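DyP-type peroxidase (Pleurotus ostreatus PC15, PDB 6FSK) is a heme b peroxidase of the dye-decolorizing (DyP) type that probably uses hydrogen peroxide to oxidise dyes and manganese ions. Local coordinates at residues A[11-16]-A[215-220]; A[93-98]-A[386-391]; A[194-199]-A[350-355]. The protein carries 1 engineered substitution. One frame throughout, in Å; residues are numbered along the deposited sequence.

How the contacts relate
All three contacts are buried, but their depth and chemistry differ. Contact 3 lies nearest the middle of the chain, its centre about 11 Å from the chain centre, and is built of charged and polar groups, waters and the heme propionates, with some apolar packing. Contacts 1 and 2 lie about 14 and 15 Å out, and each joins the N-terminal family region to the C-terminal one: contact 1 by methyl groups alone, contact 2 by carboxylates and backbone N-H groups, with Asn96 exposed at its margin. Ile217 of contact 1 packs on Val198 and Ile354 of contact 3, while Gly215 and Phe216 reach Ser387 of contact 2. Asp391 of contact 2 meets Arg351 of contact 3.

Contact 1. Residues A[11-16]-A[215-220]; sequences DILGGL and GFILAK
Ile12 and Leu13 meet Ile217 and Leu218 through methyl groups alone, and the four side chains are all buried. The shortest approach is Ile12 CG2 to Ile217 CG2, at 3.6 Å. In both isoleucines CG2 stands anti to its own backbone N, which puts these branches at the interface while the two side chains slide past each other in opposite directions. Ile12 CG2 also lies 4.0 Å from Leu218 CD2, so this one methyl touches both residues. Leu13 and Leu218 instead reach toward each other tip to tip, with Leu13 CD1 3.8 Å from Leu218 CD1. A looser touch joins Leu13 CD2 to Ile217 CG2 at 4.2 Å.

The contact joins two loops, one leading into strand 20-28 and the other, after a 3-10 turn that ends at Phe216, into strand 238-247, consistent with a place where the N-terminal and C-terminal family regions of the DyP fold meet. Leu13 and Ile217 both continue onto Val198 and onto Ile354 in strand 354-360.

Within the first loop, Leu16 N gives a nearly straight bond of 2.9 Å (170°) to the anti lone pair of Asp11 OD1, closing a turn whose Gly14 and Gly15 have backbone angles at which a CB would press on the preceding carbonyl oxygen. Other bonds tie the loops to their surroundings: Asp11 OD2 pairs with Tyr385 OH, Arg356 takes the carbonyls of Asp11 and Ile12, and Ile217 O accepts from Ser238 OG.

Contact 2. Residues A[93-98]-A[386-391]; sequences LSDNAF and SSSIDD
The carboxylates of Asp95 and Asp390 are stacked, their planes 17° apart, so that the Asp390 group lies over one face of the Asp95 group; CG of Asp95 is 3.8 Å from CG of Asp390. The amide of Asn96 is turned 33° from the Asp390 carboxylate. Backbone N-H groups gather round both acids. Both oxygens of Asp390 are met on their syn sides: Asn96 N gives a bond of 2.8 Å to OD2, and Ala97 N one of equal length to OD1. Asp95 is the N-cap of helix 96-100. Its CG stands anti to the backbone N, and its OD1 takes Phe98 N at 2.8 Å on the anti lone pair. Its OD2 faces the other segment, accepting from Asp390 N at 3.0 Å and weakly from Ile389 N. The bonds of Asn96 N and Asp390 N match, each meeting its OD2 on the syn side, 18° out of the carboxylate plane.

Water 1 donates to Asp95 OD2 and Ser94 O and accepts from Ser388 OG; that hydroxyl also receives Asp391 N in an ST motif. Beside this polar cluster, Ala97 CB packs 3.7 Å from Ile389 CG2, and Tyr469 of strand 462-472 touches both residues.

Each segment thus lends an aspartate to the backbone N-H groups of the other, and the start of the helix is gripped by both acids. The price is two like charges, Asp95 OD1 lying 3.5 Å from Asp390 OD1. The N-H groups and the positive end of the helix would probably offset part of this repulsion, though the proximity could still raise the pKa of one carboxylate.

Contact 3. Residues A[194-199]-A[350-355]; sequences SHPAVE and NRRIIR. Unlike the reference sequence in segment 194-199: His195 (reference Asn). With HEM (protoporphyrin IX containing Fe), chain C.
The backbones of Ser194–Val198 and Arg352–Arg355 run 114° apart, closest where the CA atoms of His195 and Ile354 come within 5.8 Å. At the heme end, Arg355 lies flat on the porphyrin: heme C3D sits 3.4 Å above the centre of one guanidinium face, while over the other, near NH2, comes CE1 of the tilted ring of His195, a position with asparagine in the reference sequence. A bend at chi3 (-63°) sets Arg355 NE over the same pyrrole. In the guanidinium plane, NH1 and NH2 both donate to heme O2A, at 3.1 and 2.9 Å, and NH2 also gives a 3.0 Å bond to Ser194 O, above that carbonyl's plane; NE donates to water 3. Ser194 holds both propionates, N bonding to O1A and OG to O2D at 2.6 Å.

Farther from the heme, Pro196 CB lies 3.8 Å above the centre of the Arg352 guanidinium, whose NH2 donates to waters 2 and 4. Pro196 CG packs on Ile354 CG1 at 3.8 Å.

An alanine in place of Arg355 would probably cost heme O2A two bonds, leave Asp191 without this salt-bridge partner and Ser194 O without this donor, and open a gap between the His195 ring and the porphyrin.

An arginine paired with the aspartate of the Gly-X-X-Asp-Gly motif, here Asp191, is typical of the distal heme pocket of DyP-type peroxidases, opposite His329, the proximal axial ligand of the iron.

Contact 1. Residues A[11-16]-A[215-220]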
loop_
_atom_site.group_PDB
_atom_site.type_symbol
_atom_site.label_atom_id
_atom_site.label_comp_id
_atom_site.label_asym_id
_atom_site.label_seq_id
_atom_site.Cartn_x
_atom_site.Cartn_y
_atom_site.Cartn_z
ATOM N N ASP A 11 4.851 0.169 -13.279
ATOM C CA ASP A 11 4.424 0.555 -11.942
ATOM C C ASP A 11 5.151 -0.166 -10.860
ATOM O O ASP A 11 5.120 0.348 -9.713
ATOM C CB ASP A 11 2.930 0.303 -11.724
ATOM C CG ASP A 11 2.305 1.215 -10.630
ATOM O OD1 ASP A 11 2.717 2.416 -10.561
ATOM O OD2 ASP A 11 1.355 0.745 -9.976
ATOM N N ILE A 12 5.797 -1.302 -11.142
ATOM C CA ILE A 12 6.384 -2.143 -10.121
ATOM C C ILE A 12 7.713 -1.465 -9.683
ATOM O O ILE A 12 7.899 -1.179 -8.540
ATOM C CB ILE A 12 6.613 -3.596 -10.613
ATOM C CG1 ILE A 12 5.345 -4.249 -11.118
ATOM C CG2 ILE A 12 7.267 -4.410 -9.558
ATOM C CD1 ILE A 12 5.571 -5.418 -11.992
ATOM N N LEU A 13 8.671 -1.330 -10.607
ATOM C CA LEU A 13 9.971 -0.693 -10.362
ATOM C C LEU A 13 9.931 0.621 -11.146
ATOM O O LEU A 13 9.876 0.663 -12.387
ATOM C CB LEU A 13 11.130 -1.559 -10.804
ATOM C CG LEU A 13 11.315 -2.889 -10.096
ATOM C CD1 LEU A 13 12.552 -3.645 -10.627
ATOM C CD2 LEU A 13 11.450 -2.749 -8.595
ATOM N N GLY A 14 9.917 1.687 -10.392
ATOM C CA GLY A 14 9.744 3.025 -10.892
ATOM C C GLY A 14 8.506 3.650 -10.354
ATOM O O GLY A 14 8.531 4.577 -9.516
ATOM N N GLY A 15 7.395 3.117 -10.815
ATOM C CA GLY A 15 6.110 3.685 -10.441
ATOM C C GLY A 15 5.572 4.601 -11.539
ATOM O O GLY A 15 6.304 5.529 -12.054
ATOM N N LEU A 16 4.301 4.438 -11.915
ATOM C CA LEU A 16 3.703 5.379 -12.880
ATOM C C LEU A 16 3.548 6.744 -12.280
ATOM O O LEU A 16 2.933 6.871 -11.196
ATOM C CB LEU A 16 2.337 4.882 -13.350
ATOM C CG LEU A 16 2.298 3.433 -13.840
ATOM C CD1 LEU A 16 0.879 3.045 -14.205
ATOM C CD2 LEU A 16 3.226 3.158 -14.990
ATOM N N GLY A 215 14.206 -10.358 -6.160
ATOM C CA GLY A 215 13.252 -11.433 -6.002
ATOM C C GLY A 215 12.313 -11.330 -4.840
ATOM O O GLY A 215 11.391 -12.137 -4.740
ATOM N N PHE A 216 12.485 -10.312 -3.971
ATOM C CA PHE A 216 11.457 -10.024 -2.933
ATOM C C PHE A 216 10.320 -9.185 -3.560
ATOM O O PHE A 216 9.278 -9.068 -2.908
ATOM C CB PHE A 216 12.102 -9.307 -1.762
ATOM C CG PHE A 216 12.999 -10.217 -0.984
ATOM C CD1 PHE A 216 12.506 -11.331 -0.307
ATOM C CD2 PHE A 216 14.378 -10.026 -0.992
ATOM C CE1 PHE A 216 13.360 -12.224 0.362
ATOM C CE2 PHE A 216 15.169 -10.927 -0.325
ATOM C CZ PHE A 216 14.706 -12.042 0.319
ATOM N N ILE A 217 10.527 -8.683 -4.770
ATOM C CA ILE A 217 9.510 -7.856 -5.482
ATOM C C ILE A 217 9.052 -8.540 -6.738
ATOM O O ILE A 217 7.838 -8.514 -7.034
ATOM C CB ILE A 217 10.036 -6.439 -5.815
ATOM C CG1 ILE A 217 10.532 -5.692 -4.546
ATOM C CG2 ILE A 217 9.008 -5.581 -6.621
ATOM C CD1 ILE A 217 9.474 -5.483 -3.439
ATOM N N LEU A 218 9.979 -9.132 -7.498
ATOM C CA LEU A 218 9.711 -9.761 -8.748
ATOM C C LEU A 218 9.840 -11.226 -8.626
ATOM O O LEU A 218 10.862 -11.714 -8.172
ATOM C CB LEU A 218 10.717 -9.237 -9.751
ATOM C CG LEU A 218 10.765 -7.768 -10.122
ATOM C CD1 LEU A 218 12.035 -7.423 -10.936
ATOM C CD2 LEU A 218 9.534 -7.378 -10.879
ATOM N N ALA A 219 8.851 -11.996 -9.114
ATOM C CA ALA A 219 8.956 -13.434 -9.104
ATOM C C ALA A 219 10.129 -13.964 -9.977
ATOM O O ALA A 219 10.438 -13.389 -11.023
ATOM C CB ALA A 219 7.674 -14.054 -9.602
ATOM N N LYS A 220 10.738 -14.999 -9.404
ATOM C CA LYS A 220 11.846 -15.750 -10.020
ATOM C C LYS A 220 13.063 -14.908 -10.319
ATOM O O LYS A 220 13.819 -15.207 -11.236
ATOM C CB LYS A 220 11.381 -16.434 -11.300
ATOM C CG LYS A 220 10.209 -17.370 -11.078
ATOM C CD LYS A 220 9.850 -18.243 -12.274
ATOM C CE LYS A 220 11.006 -19.108 -12.760
ATOM N NZ LYS A 220 10.994 -20.467 -12.221
#

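Contact 2. Residues A[93-98]-A[386-391]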
loop_
_atom_site.group_PDB
_atom_site.type_symbol
_atom_site.label_atom_id
_atom_site.label_comp_id
_atom_site.label_asym_id
_atom_site.label_seq_id
_atom_site.Cartn_x
_atom_site.Cartn_y
_atom_site.Cartn_z
ATOM N N LEU A 93 0.880 -20.318 -8.667
ATOM C CA LEU A 93 1.905 -19.266 -8.431
ATOM C C LEU A 93 2.458 -19.251 -7.019
ATOM O O LEU A 93 3.222 -18.313 -6.655
ATOM C CB LEU A 93 1.343 -17.905 -8.855
ATOM C CG LEU A 93 0.956 -17.599 -10.293
ATOM C CD1 LEU A 93 0.534 -16.178 -10.521
ATOM C CD2 LEU A 93 2.101 -18.028 -11.253
ATOM N N SER A 94 2.102 -20.229 -6.181
ATOM C CA SER A 94 2.654 -20.389 -4.822
ATOM C C SER A 94 2.388 -19.150 -3.940
ATOM O O SER A 94 3.282 -18.628 -3.311
ATOM C CB SER A 94 4.168 -20.655 -4.996
ATOM O OG SER A 94 4.597 -21.314 -3.840
ATOM N N ASP A 95 1.146 -18.653 -3.993
ATOM C CA ASP A 95 0.728 -17.626 -3.026
ATOM C C ASP A 95 -0.707 -17.927 -2.619
ATOM O O ASP A 95 -1.664 -17.864 -3.445
ATOM C CB ASP A 95 0.850 -16.278 -3.631
ATOM C CG ASP A 95 0.610 -15.206 -2.637
ATOM O OD1 ASP A 95 -0.536 -14.790 -2.350
ATOM O OD2 ASP A 95 1.628 -14.775 -2.047
ATOM N N ASN A 96 -0.852 -18.328 -1.391
ATOM C CA ASN A 96 -2.126 -18.784 -0.868
ATOM C C ASN A 96 -3.158 -17.644 -0.883
ATOM O O ASN A 96 -4.298 -17.853 -1.239
ATOM C CB ASN A 96 -1.968 -19.244 0.553
ATOM C CG ASN A 96 -1.086 -20.436 0.700
ATOM O OD1 ASN A 96 -0.247 -20.500 1.649
ATOM N ND2 ASN A 96 -1.218 -21.360 -0.220
ATOM N N ALA A 97 -2.762 -16.449 -0.486
ATOM C CA ALA A 97 -3.687 -15.290 -0.468
ATOM C C ALA A 97 -4.202 -14.986 -1.842
ATOM O O ALA A 97 -5.397 -14.827 -2.070
ATOM C CB ALA A 97 -2.969 -14.091 0.142
ATOM N N PHE A 98 -3.293 -14.898 -2.840
ATOM C CA PHE A 98 -3.658 -14.630 -4.213
ATOM C C PHE A 98 -4.671 -15.698 -4.722
ATOM O O PHE A 98 -5.636 -15.412 -5.367
ATOM C CB PHE A 98 -2.397 -14.697 -5.088
ATOM C CG PHE A 98 -2.649 -14.601 -6.564
ATOM C CD1 PHE A 98 -2.960 -13.417 -7.149
ATOM C CD2 PHE A 98 -2.574 -15.720 -7.387
ATOM C CE1 PHE A 98 -3.145 -13.250 -8.496
ATOM C CE2 PHE A 98 -2.803 -15.582 -8.751
ATOM C CZ PHE A 98 -3.102 -14.398 -9.302
ATOM N N SER A 386 4.825 -6.906 -4.175
ATOM C CA SER A 386 5.941 -7.738 -3.726
ATOM C C SER A 386 5.829 -9.092 -4.428
ATOM O O SER A 386 4.856 -9.357 -5.133
ATOM C CB SER A 386 6.075 -7.944 -2.237
ATOM O OG SER A 386 5.229 -8.977 -1.752
ATOM N N SER A 387 6.812 -9.966 -4.264
ATOM C CA SER A 387 6.758 -11.246 -4.876
ATOM C C SER A 387 6.015 -12.247 -4.048
ATOM O O SER A 387 5.938 -13.441 -4.403
ATOM C CB SER A 387 8.162 -11.765 -5.192
ATOM O OG SER A 387 8.847 -11.999 -3.988
ATOM N N SER A 388 5.407 -11.824 -2.923
ATOM C CA SER A 388 4.645 -12.729 -2.099
ATOM C C SER A 388 3.673 -11.905 -1.257
ATOM O O SER A 388 4.053 -11.203 -0.337
ATOM C CB SER A 388 5.533 -13.523 -1.174
ATOM O OG SER A 388 4.824 -14.362 -0.273
ATOM N N ILE A 389 2.394 -12.056 -1.546
ATOM C CA ILE A 389 1.317 -11.469 -0.667
ATOM C C ILE A 389 1.295 -12.192 0.668
ATOM O O ILE A 389 1.164 -11.578 1.764
ATOM C CB ILE A 389 -0.046 -11.540 -1.373
ATOM C CG1 ILE A 389 0.018 -10.810 -2.695
ATOM C CG2 ILE A 389 -1.152 -10.917 -0.481
ATOM C CD1 ILE A 389 -1.307 -10.899 -3.474
ATOM N N ASP A 390 1.557 -13.515 0.622
ATOM C CA ASP A 390 1.594 -14.308 1.844
ATOM C C ASP A 390 2.680 -13.757 2.805
ATOM O O ASP A 390 2.421 -13.570 3.999
ATOM C CB ASP A 390 1.940 -15.741 1.598
ATOM C CG ASP A 390 0.842 -16.521 0.888
ATOM O OD1 ASP A 390 -0.319 -16.096 0.854
ATOM O OD2 ASP A 390 1.215 -17.673 0.383
ATOM N N ASP A 391 3.823 -13.384 2.262
ATOM C CA ASP A 391 4.930 -12.895 3.100
ATOM C C ASP A 391 4.816 -11.430 3.408
ATOM O O ASP A 391 5.311 -10.948 4.464
ATOM C CB ASP A 391 6.309 -13.063 2.427
ATOM C CG ASP A 391 6.780 -14.517 2.283
ATOM O OD1 ASP A 391 6.226 -15.438 2.878
ATOM O OD2 ASP A 391 7.779 -14.708 1.518
HETATM O O HOH W 1 3.913 -16.084 -2.121
#

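Contact 3. Residues A[194-199]-A[350-355]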
loop_
_atom_site.group_PDB
_atom_site.type_symbol
_atom_site.label_atom_id
_atom_site.label_comp_id
_atom_site.label_asym_id
_atom_site.label_seq_id
_atom_site.Cartn_x
_atom_site.Cartn_y
_atom_site.Cartn_z
ATOM N N SER A 194 8.937 6.157 2.628
ATOM C CA SER A 194 9.815 5.023 2.865
ATOM C C SER A 194 9.466 3.795 2.026
ATOM O O SER A 194 8.442 3.165 2.263
ATOM C CB SER A 194 9.850 4.612 4.362
ATOM O OG SER A 194 10.759 3.517 4.614
ATOM N N HIS A 195 10.373 3.402 1.109
ATOM C CA HIS A 195 10.219 2.201 0.310
ATOM C C HIS A 195 11.521 1.432 0.330
ATOM O O HIS A 195 12.566 2.027 0.569
ATOM C CB HIS A 195 9.928 2.458 -1.143
ATOM C CG HIS A 195 8.723 3.307 -1.361
ATOM N ND1 HIS A 195 7.447 2.806 -1.148
ATOM C CD2 HIS A 195 8.598 4.601 -1.711
ATOM C CE1 HIS A 195 6.574 3.790 -1.352
ATOM N NE2 HIS A 195 7.247 4.894 -1.691
ATOM N N PRO A 196 11.471 0.128 0.084
ATOM C CA PRO A 196 12.738 -0.579 0.041
ATOM C C PRO A 196 13.500 -0.193 -1.223
ATOM O O PRO A 196 12.894 -0.044 -2.323
ATOM C CB PRO A 196 12.332 -2.031 -0.068
ATOM C CG PRO A 196 10.943 -1.956 -0.738
ATOM C CD PRO A 196 10.323 -0.795 -0.037
ATOM N N ALA A 197 14.805 -0.089 -1.094
ATOM C CA ALA A 197 15.622 -0.027 -2.317
ATOM C C ALA A 197 15.782 -1.443 -2.858
ATOM O O ALA A 197 15.923 -2.390 -2.090
ATOM C CB ALA A 197 16.969 0.577 -2.013
ATOM N N VAL A 198 15.871 -1.585 -4.196
ATOM C CA VAL A 198 15.901 -2.876 -4.826
ATOM C C VAL A 198 17.231 -2.993 -5.550
ATOM O O VAL A 198 17.576 -2.196 -6.434
ATOM C CB VAL A 198 14.749 -3.001 -5.830
ATOM C CG1 VAL A 198 14.824 -4.297 -6.557
ATOM C CG2 VAL A 198 13.435 -2.880 -5.023
ATOM N N GLU A 199 18.006 -3.982 -5.136
ATOM C CA GLU A 199 19.267 -4.271 -5.798
ATOM C C GLU A 199 19.020 -4.469 -7.287
ATOM O O GLU A 199 18.027 -5.066 -7.751
ATOM C CB GLU A 199 19.964 -5.487 -5.206
ATOM C CG GLU A 199 20.390 -5.368 -3.782
ATOM C CD GLU A 199 21.381 -6.490 -3.413
ATOM O OE1 GLU A 199 22.437 -6.544 -4.189
ATOM O OE2 GLU A 199 21.210 -7.254 -2.447
ATOM N N ASN A 350 11.574 -10.258 3.064
ATOM C CA ASN A 350 10.340 -10.760 2.501
ATOM C C ASN A 350 9.102 -10.122 3.052
ATOM O O ASN A 350 8.034 -10.390 2.528
ATOM C CB ASN A 350 10.264 -12.287 2.593
ATOM C CG ASN A 350 10.017 -12.793 4.000
ATOM O OD1 ASN A 350 10.222 -12.103 5.013
ATOM N ND2 ASN A 350 9.780 -14.097 4.084
ATOM N N ARG A 351 9.195 -9.234 3.990
ATOM C CA ARG A 351 8.047 -8.492 4.503
ATOM C C ARG A 351 7.968 -7.139 3.863
ATOM O O ARG A 351 7.012 -6.416 4.119
ATOM C CB ARG A 351 8.217 -8.302 5.981
ATOM C CG ARG A 351 8.496 -9.603 6.756
ATOM C CD ARG A 351 7.273 -10.419 6.876
ATOM N NE ARG A 351 7.576 -11.645 7.630
ATOM C CZ ARG A 351 7.102 -12.843 7.358
ATOM N NH1 ARG A 351 6.405 -13.063 6.257
ATOM N NH2 ARG A 351 7.388 -13.848 8.152
ATOM N N ARG A 352 8.890 -6.792 2.978
ATOM C CA ARG A 352 8.905 -5.460 2.397
ATOM C C ARG A 352 7.921 -5.389 1.246
ATOM O O ARG A 352 7.690 -6.373 0.528
ATOM C CB ARG A 352 10.327 -5.060 1.920
ATOM C CG ARG A 352 11.323 -5.125 3.058
ATOM C CD ARG A 352 11.043 -4.269 4.234
ATOM N NE ARG A 352 10.888 -2.835 3.908
ATOM C CZ ARG A 352 11.852 -1.975 3.774
ATOM N NH1 ARG A 352 13.165 -2.357 3.837
ATOM N NH2 ARG A 352 11.564 -0.729 3.483
ATOM N N ILE A 353 7.370 -4.182 1.059
ATOM C CA ILE A 353 6.448 -3.895 -0.025
ATOM C C ILE A 353 6.736 -2.574 -0.617
ATOM O O ILE A 353 7.249 -1.663 0.053
ATOM C CB ILE A 353 4.947 -3.941 0.464
ATOM C CG1 ILE A 353 4.695 -2.876 1.573
ATOM C CG2 ILE A 353 4.556 -5.314 0.920
ATOM C CD1 ILE A 353 3.227 -2.767 1.940
ATOM N N ILE A 354 6.411 -2.451 -1.929
ATOM C CA ILE A 354 6.517 -1.185 -2.583
ATOM C C ILE A 354 5.100 -0.669 -2.733
ATOM O O ILE A 354 4.293 -1.292 -3.382
ATOM C CB ILE A 354 7.208 -1.265 -3.969
ATOM C CG1 ILE A 354 8.688 -1.611 -3.789
ATOM C CG2 ILE A 354 7.020 0.015 -4.717
ATOM C CD1 ILE A 354 9.343 -1.915 -5.126
ATOM N N ARG A 355 4.836 0.531 -2.202
ATOM C CA ARG A 355 3.470 1.126 -2.260
ATOM C C ARG A 355 3.332 2.149 -3.347
ATOM O O ARG A 355 4.254 2.953 -3.619
ATOM C CB ARG A 355 3.144 1.791 -0.943
ATOM C CG ARG A 355 3.014 0.826 0.181
ATOM C CD ARG A 355 3.036 1.490 1.559
ATOM N NE ARG A 355 4.323 2.159 1.812
ATOM C CZ ARG A 355 4.418 3.440 2.153
ATOM N NH1 ARG A 355 3.342 4.212 2.368
ATOM N NH2 ARG A 355 5.599 3.959 2.275
HETATM C CHA HEM C . 3.862 4.098 5.778
HETATM C CHB HEM C . -0.521 6.099 5.922
HETATM C CHC HEM C . -2.435 1.834 4.770
HETATM C CHD HEM C . 1.931 -0.262 4.928
HETATM C C1A HEM C . 2.855 5.054 5.919
HETATM C C2A HEM C . 3.042 6.438 6.223
HETATM C C3A HEM C . 1.830 7.011 6.216
HETATM C C4A HEM C . 0.886 5.960 5.987
HETATM C CMA HEM C . 1.513 8.430 6.542
HETATM C CAA HEM C . 4.382 7.092 6.524
HETATM C CBA HEM C . 5.132 7.734 5.365
HETATM C CGA HEM C . 5.680 6.726 4.390
HETATM O O1A HEM C . 6.682 6.067 4.673
HETATM O O2A HEM C . 5.098 6.609 3.282
HETATM C C1B HEM C . -1.473 5.119 5.626
HETATM C C2B HEM C . -2.843 5.310 5.483
HETATM C C3B HEM C . -3.425 4.136 5.124
HETATM C C4B HEM C . -2.313 3.176 5.079
HETATM C CMB HEM C . -3.586 6.599 5.730
HETATM C CAB HEM C . -4.821 3.724 4.857
HETATM C CBB HEM C . -5.768 4.573 4.519
HETATM C C1C HEM C . -1.497 0.848 4.783
HETATM C C2C HEM C . -1.651 -0.533 4.597
HETATM C C3C HEM C . -0.438 -1.155 4.664
HETATM C C4C HEM C . 0.534 -0.103 4.835
HETATM C CMC HEM C . -2.976 -1.195 4.331
HETATM C CAC HEM C . -0.028 -2.586 4.626
HETATM C CBC HEM C . -0.826 -3.604 5.008
HETATM C C1D HEM C . 2.815 0.804 5.113
HETATM C C2D HEM C . 4.291 0.579 5.021
HETATM C C3D HEM C . 4.823 1.845 5.221
HETATM C C4D HEM C . 3.695 2.722 5.486
HETATM C CMD HEM C . 5.021 -0.670 4.730
HETATM C CAD HEM C . 6.295 2.236 5.302
HETATM C CBD HEM C . 6.884 2.036 6.663
HETATM C CGD HEM C . 8.368 2.307 6.672
HETATM O O1D HEM C . 8.728 3.093 7.583
HETATM O O2D HEM C . 9.080 1.874 5.789
HETATM N NA HEM C . 1.500 4.718 5.875
HETATM N NB HEM C . -1.167 3.809 5.462
HETATM N NC HEM C . -0.128 1.079 5.062
HETATM N ND HEM C . 2.532 2.060 5.462
HETATM FE FE HEM C . 0.694 2.910 5.546
HETATM O O HOH W 2 8.834 0.441 3.485
HETATM O O HOH W 3 6.792 0.858 0.971
HETATM O O HOH W 4 12.780 2.195 3.402
#